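Long-range contacts in ribulose bisphosphate carboxylase (PDB 2D69), which probably catalyses the addition of carbon dioxide and water to ribulose 1,5-bisphosphate, giving two molecules of 3-phosphoglycerate in an archaeal AMP degradation pathway: residues E128-F133 with A302-V307; G135-V140 with Y263-T268. One frame throughout, in Å; residues are numbered along the deposited sequence.

Contact 1: residues E128-F133 with A302-V307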
ATOM      1  N   GLU A 128     -31.194   0.928  22.496  1.00 13.11           N
ATOM      2  CA  GLU A 128     -30.049   1.752  22.236  1.00 14.59           C
ATOM      3  C   GLU A 128     -28.752   0.980  22.455  1.00 14.51           C
ATOM      4  O   GLU A 128     -27.721   1.429  21.991  1.00 13.83           O
ATOM      5  CB  GLU A 128     -30.066   3.065  23.057  1.00 14.76           C
ATOM      6  CG  GLU A 128     -31.057   4.124  22.541  1.00 16.55           C
ATOM      7  CD  GLU A 128     -30.779   4.603  21.110  1.00 16.92           C
ATOM      8  OE1 GLU A 128     -31.746   4.570  20.303  1.00 14.77           O
ATOM      9  OE2 GLU A 128     -29.633   5.039  20.806  1.00 15.05           O
ATOM     10  N   TYR A 129     -28.811  -0.155  23.159  1.00 14.77           N
ATOM     11  CA  TYR A 129     -27.682  -1.109  23.178  1.00 14.61           C
ATOM     12  C   TYR A 129     -27.692  -1.999  21.914  1.00 14.06           C
ATOM     13  O   TYR A 129     -26.686  -2.164  21.213  1.00 13.42           O
ATOM     14  CB  TYR A 129     -27.729  -1.976  24.456  1.00 14.78           C
ATOM     15  CG  TYR A 129     -26.414  -2.657  24.688  1.00 16.15           C
ATOM     16  CD1 TYR A 129     -25.391  -2.032  25.382  1.00 15.17           C
ATOM     17  CD2 TYR A 129     -26.163  -3.897  24.125  1.00 17.53           C
ATOM     18  CE1 TYR A 129     -24.155  -2.646  25.503  1.00 19.44           C
ATOM     19  CE2 TYR A 129     -24.943  -4.533  24.263  1.00 17.71           C
ATOM     20  CZ  TYR A 129     -23.944  -3.930  24.929  1.00 17.28           C
ATOM     21  OH  TYR A 129     -22.736  -4.598  24.978  1.00 17.39           O
ATOM     22  N   LEU A 130     -28.852  -2.543  21.629  1.00 12.67           N
ATOM     23  CA  LEU A 130     -29.015  -3.593  20.635  1.00 12.85           C
ATOM     24  C   LEU A 130     -28.790  -3.046  19.245  1.00 12.13           C
ATOM     25  O   LEU A 130     -28.334  -3.782  18.335  1.00 11.99           O
ATOM     26  CB  LEU A 130     -30.452  -4.147  20.738  1.00 13.17           C
ATOM     27  CG  LEU A 130     -30.789  -5.367  19.870  1.00 14.60           C
ATOM     28  CD1 LEU A 130     -29.820  -6.464  20.128  1.00 13.39           C
ATOM     29  CD2 LEU A 130     -32.237  -5.864  20.135  1.00 19.95           C
ATOM     30  N   ARG A 131     -29.087  -1.761  19.057  1.00 10.93           N
ATOM     31  CA  ARG A 131     -29.005  -1.167  17.714  1.00 12.62           C
ATOM     32  C   ARG A 131     -27.543  -1.097  17.192  1.00 13.52           C
ATOM     33  O   ARG A 131     -27.311  -0.923  16.004  1.00 12.46           O
ATOM     34  CB  ARG A 131     -29.662   0.218  17.675  1.00 12.52           C
ATOM     35  CG  ARG A 131     -28.857   1.328  18.423  1.00 12.72           C
ATOM     36  CD  ARG A 131     -29.525   2.688  18.419  1.00 12.20           C
ATOM     37  NE  ARG A 131     -29.512   3.242  17.084  1.00 12.93           N
ATOM     38  CZ  ARG A 131     -30.367   4.153  16.623  1.00 15.08           C
ATOM     39  NH1 ARG A 131     -31.316   4.642  17.407  1.00 17.01           N
ATOM     40  NH2 ARG A 131     -30.247   4.591  15.371  1.00 10.63           N
ATOM     41  N   HIS A 132     -26.562  -1.249  18.086  1.00 14.03           N
ATOM     42  CA  HIS A 132     -25.154  -1.295  17.689  1.00 15.12           C
ATOM     43  C   HIS A 132     -24.644  -2.720  17.415  1.00 15.30           C
ATOM     44  O   HIS A 132     -23.422  -2.942  17.403  1.00 15.84           O
ATOM     45  CB  HIS A 132     -24.314  -0.589  18.760  1.00 14.89           C
ATOM     46  CG  HIS A 132     -24.833   0.782  19.061  1.00 14.33           C
ATOM     47  ND1 HIS A 132     -25.030   1.734  18.076  1.00 15.43           N
ATOM     48  CD2 HIS A 132     -25.234   1.349  20.220  1.00 14.66           C
ATOM     49  CE1 HIS A 132     -25.511   2.832  18.627  1.00 14.48           C
ATOM     50  NE2 HIS A 132     -25.651   2.626  19.924  1.00 11.18           N
ATOM     51  N   PHE A 133     -25.588  -3.662  17.244  1.00 13.84           N
ATOM     52  CA  PHE A 133     -25.323  -5.002  16.764  1.00 12.72           C
ATOM     53  C   PHE A 133     -26.143  -5.228  15.484  1.00 12.90           C
ATOM     54  O   PHE A 133     -27.277  -4.778  15.368  1.00 12.46           O
ATOM     55  CB  PHE A 133     -25.641  -6.022  17.786  1.00 12.29           C
ATOM     56  CG  PHE A 133     -24.726  -5.934  19.003  1.00 11.64           C
ATOM     57  CD1 PHE A 133     -24.974  -5.037  19.974  1.00 10.80           C
ATOM     58  CD2 PHE A 133     -23.556  -6.641  19.045  1.00 13.36           C
ATOM     59  CE1 PHE A 133     -24.102  -4.903  21.049  1.00 10.64           C
ATOM     60  CE2 PHE A 133     -22.684  -6.526  20.126  1.00 12.59           C
ATOM     61  CZ  PHE A 133     -22.971  -5.659  21.108  1.00 13.53           C
ATOM     62  N   ALA A 302     -24.644 -14.736  20.885  1.00 14.47           N
ATOM     63  CA  ALA A 302     -24.138 -15.176  19.612  1.00 13.26           C
ATOM     64  C   ALA A 302     -25.069 -14.678  18.491  1.00 14.20           C
ATOM     65  O   ALA A 302     -24.584 -14.356  17.389  1.00 13.33           O
ATOM     66  CB  ALA A 302     -24.000 -16.735  19.583  1.00 13.16           C
ATOM     67  N   ARG A 303     -26.391 -14.655  18.746  1.00 12.51           N
ATOM     68  CA  ARG A 303     -27.351 -14.136  17.765  1.00 12.31           C
ATOM     69  C   ARG A 303     -27.164 -12.622  17.538  1.00 12.90           C
ATOM     70  O   ARG A 303     -27.263 -12.122  16.417  1.00 13.27           O
ATOM     71  CB  ARG A 303     -28.771 -14.437  18.226  1.00 12.89           C
ATOM     72  CG  ARG A 303     -29.827 -13.885  17.292  1.00 10.31           C
ATOM     73  CD  ARG A 303     -31.223 -14.404  17.517  1.00 12.85           C
ATOM     74  NE  ARG A 303     -32.112 -13.774  16.569  1.00 10.30           N
ATOM     75  CZ  ARG A 303     -33.415 -13.589  16.728  1.00 13.18           C
ATOM     76  NH1 ARG A 303     -34.027 -14.016  17.838  1.00 11.76           N
ATOM     77  NH2 ARG A 303     -34.123 -12.989  15.767  1.00 13.87           N
ATOM     78  N   MET A 304     -26.881 -11.889  18.620  1.00 12.91           N
ATOM     79  CA  MET A 304     -26.795 -10.452  18.555  1.00 14.33           C
ATOM     80  C   MET A 304     -25.574 -10.042  17.722  1.00 14.43           C
ATOM     81  O   MET A 304     -25.714  -9.252  16.752  1.00 13.69           O
ATOM     82  CB  MET A 304     -26.776  -9.912  20.012  1.00 14.69           C
ATOM     83  CG  MET A 304     -26.677  -8.404  20.221  1.00 19.56           C
ATOM     84  SD  MET A 304     -26.670  -7.893  22.063  1.00 24.29           S
ATOM     85  CE  MET A 304     -27.126  -9.289  22.665  1.00  9.92           C
ATOM     86  N   ILE A 305     -24.420 -10.637  18.023  1.00 14.43           N
ATOM     87  CA  ILE A 305     -23.252 -10.471  17.189  1.00 14.62           C
ATOM     88  C   ILE A 305     -23.607 -10.912  15.790  1.00 14.40           C
ATOM     89  O   ILE A 305     -23.463 -10.179  14.797  1.00 14.63           O
ATOM     90  CB  ILE A 305     -22.030 -11.265  17.755  1.00 15.16           C
ATOM     91  CG1 ILE A 305     -21.586 -10.637  19.061  1.00 14.36           C
ATOM     92  CG2 ILE A 305     -20.871 -11.181  16.753  1.00 17.06           C
ATOM     93  CD1 ILE A 305     -20.745 -11.538  19.938  1.00 16.56           C
ATOM     94  N   GLY A 306     -24.130 -12.127  15.691  1.00 13.46           N
ATOM     95  CA  GLY A 306     -24.628 -12.571  14.413  1.00 13.25           C
ATOM     96  C   GLY A 306     -24.170 -13.883  13.847  1.00 13.02           C
ATOM     97  O   GLY A 306     -23.783 -13.916  12.688  1.00 14.87           O
ATOM     98  N   VAL A 307     -24.258 -14.976  14.613  1.00 13.60           N
ATOM     99  CA  VAL A 307     -24.093 -16.320  14.032  1.00 12.50           C
ATOM    100  C   VAL A 307     -25.361 -16.616  13.300  1.00 12.03           C
ATOM    101  O   VAL A 307     -26.403 -16.117  13.689  1.00 11.95           O
ATOM    102  CB  VAL A 307     -23.761 -17.413  15.128  1.00 12.95           C
ATOM    103  CG1 VAL A 307     -22.537 -17.025  15.893  1.00 13.78           C
ATOM    104  CG2 VAL A 307     -24.917 -17.687  15.976  1.00 14.97           C
TER
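Phe133 and Ile305 bring the two backbones closest, with 5.9 Å between their CA atoms. Helix 127-130 runs into a type I turn from Leu130 to Phe133. Helix 295-305 ends in a Schellman motif, with Gly306 at positive phi as the C-prime residue and Val307 N bonded back to Ala302 O.

Met304 takes part in nearly every pair. Its CG is anti to the backbone N (chi1 180°), and its SD anti to CA, so the chain reaches out from the helix across the Phe133 ring. Met304 CG sits 3.4 Å from Phe133 CG, a CH-pi contact over the face. Met304 SD lies over the same ring, 4.1 Å from the Phe133 centroid and displaced toward the rim, which makes a Met-aromatic contact. Leu130 CD1 touches Met304 CG at 3.7 Å. Tyr129 meets Met304 SD with the edge of its ring, Tyr129 CE2 being 4.4 Å away. Phe133 CE2 also comes within 4.4 Å of Ile305 CG1.

Trp337 packs on both Leu130 and Met304, while Leu98 of helix 98-105 packs on Phe133 and Ile305. Within the turn, Arg131 donates to Leu90 O and Phe93 O of a neighbouring subunit.

An alanine in place of Phe133 would probably open a gap beside Met304 and leave its thioether freer to turn, without the aromatic face. The segments are joined mainly by dispersion, CH-pi and sulfur-aromatic contacts, so the fit depends on the shape of buried apolar groups, not on directed bonds.

Contact 2: residues G135-V140 with Y263-T268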
ATOM      1  N   GLY A 135     -26.640  -8.388  14.168  1.00 13.80           N
ATOM      2  CA  GLY A 135     -27.241  -9.701  14.160  1.00 13.83           C
ATOM      3  C   GLY A 135     -26.756 -10.471  12.923  1.00 13.99           C
ATOM      4  O   GLY A 135     -25.796 -10.081  12.320  1.00 13.50           O
ATOM      5  N   PRO A 136     -27.377 -11.582  12.607  1.00 14.34           N
ATOM      6  CA  PRO A 136     -26.961 -12.432  11.489  1.00 14.54           C
ATOM      7  C   PRO A 136     -27.079 -11.773  10.134  1.00 14.63           C
ATOM      8  O   PRO A 136     -28.047 -11.068   9.912  1.00 15.79           O
ATOM      9  CB  PRO A 136     -27.954 -13.575  11.539  1.00 15.54           C
ATOM     10  CG  PRO A 136     -28.467 -13.566  12.915  1.00 14.06           C
ATOM     11  CD  PRO A 136     -28.537 -12.120  13.315  1.00 14.33           C
ATOM     12  N   GLN A 137     -26.136 -12.062   9.235  1.00 14.16           N
ATOM     13  CA  GLN A 137     -26.115 -11.443   7.963  1.00 13.91           C
ATOM     14  C   GLN A 137     -27.193 -12.149   7.133  1.00 14.85           C
ATOM     15  O   GLN A 137     -27.920 -11.518   6.371  1.00 15.19           O
ATOM     16  CB  GLN A 137     -24.733 -11.558   7.290  1.00 13.26           C
ATOM     17  CG  GLN A 137     -24.766 -11.155   5.822  1.00 13.56           C
ATOM     18  CD  GLN A 137     -23.425 -11.235   5.085  1.00 16.80           C
ATOM     19  OE1 GLN A 137     -23.380 -10.942   3.883  1.00 11.91           O
ATOM     20  NE2 GLN A 137     -22.348 -11.618   5.779  1.00 11.25           N
ATOM     21  N   PHE A 138     -27.307 -13.448   7.322  1.00 14.22           N
ATOM     22  CA  PHE A 138     -28.262 -14.233   6.516  1.00 13.91           C
ATOM     23  C   PHE A 138     -29.489 -14.668   7.328  1.00 13.62           C
ATOM     24  O   PHE A 138     -30.628 -14.414   6.958  1.00 13.02           O
ATOM     25  CB  PHE A 138     -27.549 -15.411   5.860  1.00 11.58           C
ATOM     26  CG  PHE A 138     -26.502 -15.007   4.887  1.00 11.67           C
ATOM     27  CD1 PHE A 138     -26.837 -14.716   3.548  1.00 13.01           C
ATOM     28  CD2 PHE A 138     -25.161 -14.873   5.289  1.00 12.16           C
ATOM     29  CE1 PHE A 138     -25.876 -14.327   2.631  1.00 14.21           C
ATOM     30  CE2 PHE A 138     -24.164 -14.491   4.367  1.00 13.32           C
ATOM     31  CZ  PHE A 138     -24.537 -14.191   3.025  1.00 14.30           C
ATOM     32  N   GLY A 139     -29.242 -15.269   8.465  1.00 14.74           N
ATOM     33  CA  GLY A 139     -30.272 -15.943   9.225  1.00 14.71           C
ATOM     34  C   GLY A 139     -30.967 -17.041   8.464  1.00 14.67           C
ATOM     35  O   GLY A 139     -30.514 -17.489   7.404  1.00 13.92           O
ATOM     36  N   VAL A 140     -32.141 -17.388   8.959  1.00 15.11           N
ATOM     37  CA  VAL A 140     -32.953 -18.440   8.375  1.00 15.42           C
ATOM     38  C   VAL A 140     -33.292 -18.147   6.917  1.00 16.52           C
ATOM     39  O   VAL A 140     -33.075 -19.006   6.049  1.00 15.20           O
ATOM     40  CB  VAL A 140     -34.247 -18.646   9.234  1.00 15.90           C
ATOM     41  CG1 VAL A 140     -35.221 -19.661   8.560  1.00 16.75           C
ATOM     42  CG2 VAL A 140     -33.868 -19.157  10.635  1.00 16.01           C
ATOM     43  N   TYR A 263     -14.935  -9.764  15.764  1.00 14.15           N
ATOM     44  CA  TYR A 263     -14.187  -9.335  14.588  1.00 14.15           C
ATOM     45  C   TYR A 263     -14.509 -10.175  13.365  1.00 15.17           C
ATOM     46  O   TYR A 263     -14.644  -9.643  12.217  1.00 14.99           O
ATOM     47  CB  TYR A 263     -12.689  -9.318  14.905  1.00 14.72           C
ATOM     48  CG  TYR A 263     -11.860  -9.040  13.675  1.00 15.41           C
ATOM     49  CD1 TYR A 263     -11.917  -7.782  13.054  1.00 19.39           C
ATOM     50  CD2 TYR A 263     -11.091 -10.015  13.095  1.00 15.62           C
ATOM     51  CE1 TYR A 263     -11.187  -7.496  11.914  1.00 20.64           C
ATOM     52  CE2 TYR A 263     -10.355  -9.735  11.943  1.00 20.18           C
ATOM     53  CZ  TYR A 263     -10.413  -8.469  11.363  1.00 19.36           C
ATOM     54  OH  TYR A 263      -9.688  -8.187  10.247  1.00 16.24           O
ATOM     55  N   MET A 264     -14.651 -11.492  13.565  1.00 14.93           N
ATOM     56  CA  MET A 264     -14.972 -12.381  12.433  1.00 14.89           C
ATOM     57  C   MET A 264     -16.292 -12.052  11.812  1.00 13.92           C
ATOM     58  O   MET A 264     -16.444 -12.186  10.626  1.00 14.58           O
ATOM     59  CB  MET A 264     -14.882 -13.892  12.840  1.00 14.46           C
ATOM     60  CG  MET A 264     -13.436 -14.390  13.029  1.00 16.75           C
ATOM     61  SD  MET A 264     -12.451 -14.159  11.523  1.00 15.06           S
ATOM     62  CE  MET A 264     -13.378 -14.976  10.236  1.00 17.41           C
ATOM     63  N   ARG A 265     -17.214 -11.515  12.598  1.00 14.00           N
ATOM     64  CA  ARG A 265     -18.472 -11.058  12.068  1.00 13.27           C
ATOM     65  C   ARG A 265     -18.282  -9.890  11.079  1.00 13.82           C
ATOM     66  O   ARG A 265     -19.015  -9.811  10.114  1.00 13.48           O
ATOM     67  CB  ARG A 265     -19.421 -10.644  13.215  1.00 13.66           C
ATOM     68  CG  ARG A 265     -20.772 -10.034  12.759  1.00 12.43           C
ATOM     69  CD  ARG A 265     -21.689 -11.031  12.072  1.00 16.64           C
ATOM     70  NE  ARG A 265     -22.936 -10.401  11.600  1.00 15.54           N
ATOM     71  CZ  ARG A 265     -23.077  -9.772  10.436  1.00 15.64           C
ATOM     72  NH1 ARG A 265     -22.074  -9.692   9.544  1.00 18.85           N
ATOM     73  NH2 ARG A 265     -24.246  -9.224  10.113  1.00 15.09           N
ATOM     74  N   GLU A 266     -17.299  -9.005  11.308  1.00 14.08           N
ATOM     75  CA  GLU A 266     -16.947  -7.960  10.323  1.00 14.50           C
ATOM     76  C   GLU A 266     -16.300  -8.543   9.121  1.00 14.11           C
ATOM     77  O   GLU A 266     -16.612  -8.161   7.980  1.00 13.67           O
ATOM     78  CB  GLU A 266     -16.038  -6.846  10.912  1.00 14.74           C
ATOM     79  CG  GLU A 266     -16.612  -6.183  12.131  1.00 18.06           C
ATOM     80  CD  GLU A 266     -17.998  -5.660  11.825  1.00 24.90           C
ATOM     81  OE1 GLU A 266     -18.923  -5.983  12.588  1.00 28.38           O
ATOM     82  OE2 GLU A 266     -18.182  -4.987  10.771  1.00 32.95           O
ATOM     83  N   VAL A 267     -15.411  -9.496   9.332  1.00 13.81           N
ATOM     84  CA  VAL A 267     -14.812 -10.220   8.172  1.00 14.52           C
ATOM     85  C   VAL A 267     -15.842 -10.865   7.256  1.00 14.24           C
ATOM     86  O   VAL A 267     -15.804 -10.693   6.027  1.00 15.67           O
ATOM     87  CB  VAL A 267     -13.818 -11.285   8.656  1.00 13.83           C
ATOM     88  CG1 VAL A 267     -13.269 -12.061   7.494  1.00 13.88           C
ATOM     89  CG2 VAL A 267     -12.643 -10.614   9.369  1.00 15.41           C
ATOM     90  N   THR A 268     -16.754 -11.622   7.852  1.00 13.89           N
ATOM     91  CA  THR A 268     -17.781 -12.303   7.089  1.00 13.29           C
ATOM     92  C   THR A 268     -18.787 -11.386   6.423  1.00 13.34           C
ATOM     93  O   THR A 268     -19.349 -11.740   5.362  1.00 13.54           O
ATOM     94  CB  THR A 268     -18.508 -13.424   7.914  1.00 11.86           C
ATOM     95  OG1 THR A 268     -19.174 -12.910   9.095  1.00 12.46           O
ATOM     96  CG2 THR A 268     -17.527 -14.491   8.396  1.00 14.50           C
TER
HETATM   97  O   HOH W   1     -21.689 -12.979   8.119  1.00 22.59           O
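Gly135 O is gripped side-on by the Arg265 guanidinium. Arg265 NH2 donates at 2.8 Å to Gly135 O and Arg265 NE at 3.0 Å to the same atom, which lies close to the guanidinium plane. A bend at chi2 (68°) turns CD of Arg265 out of an extended course. Arg265 NH1 forms a salt bridge with Glu269.

Pro136 turns away from the helix and packs on Asp308, Ile340 and Val343.

Gln137 comes back to the contact. Its backbone N is over one face of the guanidinium, and Gln137 CB is 3.7 Å from Arg265 NH2. The extended side chain then carries Gln137 NE2 to Thr268 O at 3.0 Å, with the donor 52° out of the carbonyl plane. Gln137 NE2 also donates to a water, which lies 2.7 Å from Thr268 OG1. The carboxamide is thus tied to Thr268 directly and through the water. Gln137 CG rests on one face of the Phe138 ring.

Phe138 N and Gly139 N both bond to Asp308 OD1, just ahead of Val140.

The setting is a TIM barrel. The C-terminal half of helix 258-271 leads into strand 274-278, and Phe138 packs on Ala274 at the start of that strand. The contact therefore lies toward the N-terminal ends of the barrel strands, whereas TIM-barrel active sites lie at the C-terminal ends.

Contacts 1 and 2 are both buried, with centres about 10 Å apart, and they follow one another along 128-140. Contact 1 sets this chain against helix 295-305, contact 2 against helix 258-271. Helix 258-271 precedes barrel strand 274-278 and helix 295-305 follows it. Contact 1 is made by apolar side chains, near a subunit interface. Contact 2 is polar: an arginine and a glutamine donate to backbone carbonyls, and a water links the glutamine to a threonine hydroxyl. Its Gln137 is partly exposed. The two meet directly. Ile305 O lies 3.2 Å from Arg265 NE, a weak bond, and Arg303 O is 3.4 Å from Pro136 CD. Arg265 thus joins the end of helix 295-305 to the segment 135-140.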